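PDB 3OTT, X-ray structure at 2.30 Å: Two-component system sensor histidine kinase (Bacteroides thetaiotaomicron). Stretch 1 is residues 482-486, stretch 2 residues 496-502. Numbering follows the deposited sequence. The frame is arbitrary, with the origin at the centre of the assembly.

Stretch 1 (482-486) EGNVW
Stretch 2, residues 496-502: DKINPRT

Three hydrogen bonds join the stretches, two between backbones and one from a side chain. Val 485 and Ile 498 form the hydrogen-bonded pair of an antiparallel bridge: Ile 498 N donates to Val 485 O at 2.7 Å, nearly straight at 175°, and Val 485 N donates to Ile 498 O at 2.9 Å and 166°. Farther along, Arg 501 NH1 donates to Gly 483 O at 2.7 Å and 164°, with the oxygen near the guanidinium plane, where the N-H bonds point.

The touching parts of the two stretches run 155° apart, end to end. The register pairs Asn 484 with Asn 499, Val 485 with Ile 498 and Trp 486 with Lys 497, at CA-CA distances of 5.1, 5.0 and 4.7 Å. Val 485 (phi/psi -120/125), Trp 486 (-107/143), Lys 497 (-123/119) and Ile 498 (-102/130) are all extended. Trp 486 and Lys 497 make the non-hydrogen-bonded pair, where CA-H groups approach carbonyls instead: Trp 486 CA lies 3.4 Å from Asp 496 O, and Lys 497 CA lies 3.5 Å from Val 485 O.

Beyond the bridge, both stretches leave the extended form. Gly 483 adopts 69/28, a positive phi that favours glycine, and an ideal CB there would sit 2.9 Å from Arg 501 NH1, a clash. Its bare CA therefore leaves room for the guanidinium. Pro 500 (-62/-22) brings its CD within 3.3 Å of Gly 483 O. Arg 501 (-81/-43) has its CB sideways, but chi angles of -71°, 159°, -38° and -87° bring its end to the glycine carbonyl. Asn 499, chi1 t, steadies this turn: its OD1 accepts from Arg 501 N at 3.0 Å and Thr 502 N at 3.3 Å.

The sheet's two faces carry different packing. On one, the beta-branched Val 485 (chi1 t) and Ile 498 (m, t) suit extended backbone and meet CB to CB at 4.2 Å, both buried. On the other, Trp 486 (chi1 m, chi2 84°) lays its indole against Lys 497, whose CB is 3.9 Å from the centroid of the six-membered ring and 16° off its normal, a CH-pi contact. Lysine suits this place through its long aliphatic chain: chi1 and chi2 are t, chi3 is p, and CD reaches 3.5 Å from Trp 486 CZ2. Asn 484 (-120/165, chi1 m, chi2 -62°) is also buried, its CG 3.9 Å from Lys 497 CD. The CA-to-CB bond of Asp 496 points away from stretch 1, and its OD1 and OD2 are hydrogen-bonded elsewhere in the structure. Together the stretches bury 430 Å², both sides summed.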

# COMPACT_ATOMS: atom_id res chain seq x y z
N GLU B 482 33.12 -28.97 20.82
CA GLU B 482 33.91 -30.15 21.02
C GLU B 482 34.55 -30.58 19.69
O GLU B 482 35.03 -31.70 19.58
CB GLU B 482 33.05 -31.30 21.65
CG GLU B 482 32.50 -31.02 23.05
CD GLU B 482 33.62 -30.71 24.11
OE1 GLU B 482 34.73 -31.31 24.05
OE2 GLU B 482 33.40 -29.86 25.01
N GLY B 483 34.56 -29.69 18.71
CA GLY B 483 35.04 -30.00 17.38
C GLY B 483 34.19 -30.97 16.51
O GLY B 483 34.77 -31.65 15.66
N ASN B 484 32.86 -31.05 16.70
CA ASN B 484 31.99 -31.88 15.82
C ASN B 484 30.95 -31.09 15.11
O ASN B 484 30.63 -30.00 15.52
CB ASN B 484 31.19 -32.92 16.62
CG ASN B 484 32.06 -33.80 17.45
OD1 ASN B 484 32.89 -34.52 16.92
ND2 ASN B 484 31.89 -33.73 18.78
N VAL B 485 30.35 -31.69 14.10
CA VAL B 485 29.26 -31.08 13.38
C VAL B 485 28.03 -31.98 13.52
O VAL B 485 28.07 -33.18 13.19
CB VAL B 485 29.59 -30.84 11.87
CG1 VAL B 485 28.42 -30.16 11.21
CG2 VAL B 485 30.80 -29.98 11.69
N TRP B 486 26.95 -31.41 13.99
CA TRP B 486 25.74 -32.16 14.25
C TRP B 486 24.73 -31.79 13.17
O TRP B 486 24.66 -30.63 12.75
CB TRP B 486 25.16 -31.87 15.65
CG TRP B 486 26.07 -32.32 16.76
CD1 TRP B 486 27.13 -31.65 17.27
CD2 TRP B 486 25.99 -33.54 17.46
NE1 TRP B 486 27.73 -32.37 18.24
CE2 TRP B 486 27.06 -33.55 18.39
CE3 TRP B 486 25.14 -34.65 17.38
CZ2 TRP B 486 27.30 -34.63 19.26
CZ3 TRP B 486 25.37 -35.74 18.25
CH2 TRP B 486 26.44 -35.71 19.18
N ASP B 496 22.84 -36.98 13.11
CA ASP B 496 24.12 -37.50 12.70
C ASP B 496 25.17 -36.61 13.33
O ASP B 496 24.91 -35.42 13.56
CB ASP B 496 24.22 -37.57 11.16
CG ASP B 496 23.54 -38.84 10.54
OD1 ASP B 496 23.05 -39.70 11.30
OD2 ASP B 496 23.49 -39.01 9.29
N LYS B 497 26.32 -37.21 13.64
CA LYS B 497 27.46 -36.52 14.22
C LYS B 497 28.63 -36.75 13.28
O LYS B 497 28.99 -37.90 13.01
CB LYS B 497 27.79 -37.02 15.63
CG LYS B 497 29.10 -36.38 16.20
CD LYS B 497 29.53 -36.78 17.64
CE LYS B 497 30.01 -38.22 17.74
NZ LYS B 497 31.44 -38.32 17.55
N ILE B 498 29.15 -35.65 12.73
CA ILE B 498 30.34 -35.70 11.91
C ILE B 498 31.62 -35.23 12.66
O ILE B 498 31.65 -34.17 13.31
CB ILE B 498 30.21 -34.80 10.68
CG1 ILE B 498 29.02 -35.21 9.86
CG2 ILE B 498 31.50 -34.89 9.80
CD1 ILE B 498 28.76 -34.28 8.76
N ASN B 499 32.65 -36.03 12.58
CA ASN B 499 33.96 -35.62 13.05
C ASN B 499 34.69 -35.20 11.78
O ASN B 499 35.10 -36.04 11.00
CB ASN B 499 34.66 -36.73 13.81
CG ASN B 499 36.07 -36.37 14.23
OD1 ASN B 499 36.77 -35.63 13.53
ND2 ASN B 499 36.51 -36.91 15.39
N PRO B 500 34.81 -33.90 11.55
CA PRO B 500 35.34 -33.34 10.33
C PRO B 500 36.80 -33.71 10.06
O PRO B 500 37.23 -33.65 8.92
CB PRO B 500 35.22 -31.81 10.55
CG PRO B 500 35.10 -31.64 11.99
CD PRO B 500 34.60 -32.90 12.60
N ARG B 501 37.56 -34.10 11.11
CA ARG B 501 38.98 -34.41 10.97
C ARG B 501 39.20 -35.82 10.45
O ARG B 501 40.03 -36.01 9.58
CB ARG B 501 39.71 -34.19 12.31
CG ARG B 501 39.86 -32.67 12.69
CD ARG B 501 40.12 -32.42 14.22
NE ARG B 501 39.36 -33.33 15.10
CZ ARG B 501 38.12 -33.12 15.55
NH1 ARG B 501 37.45 -32.02 15.21
NH2 ARG B 501 37.56 -34.02 16.34
N THR B 502 38.45 -36.80 10.95
CA THR B 502 38.52 -38.19 10.46
C THR B 502 37.45 -38.46 9.39
O THR B 502 37.54 -39.42 8.63
CB THR B 502 38.29 -39.18 11.63
OG1 THR B 502 37.08 -38.82 12.30
CG2 THR B 502 39.45 -39.17 12.67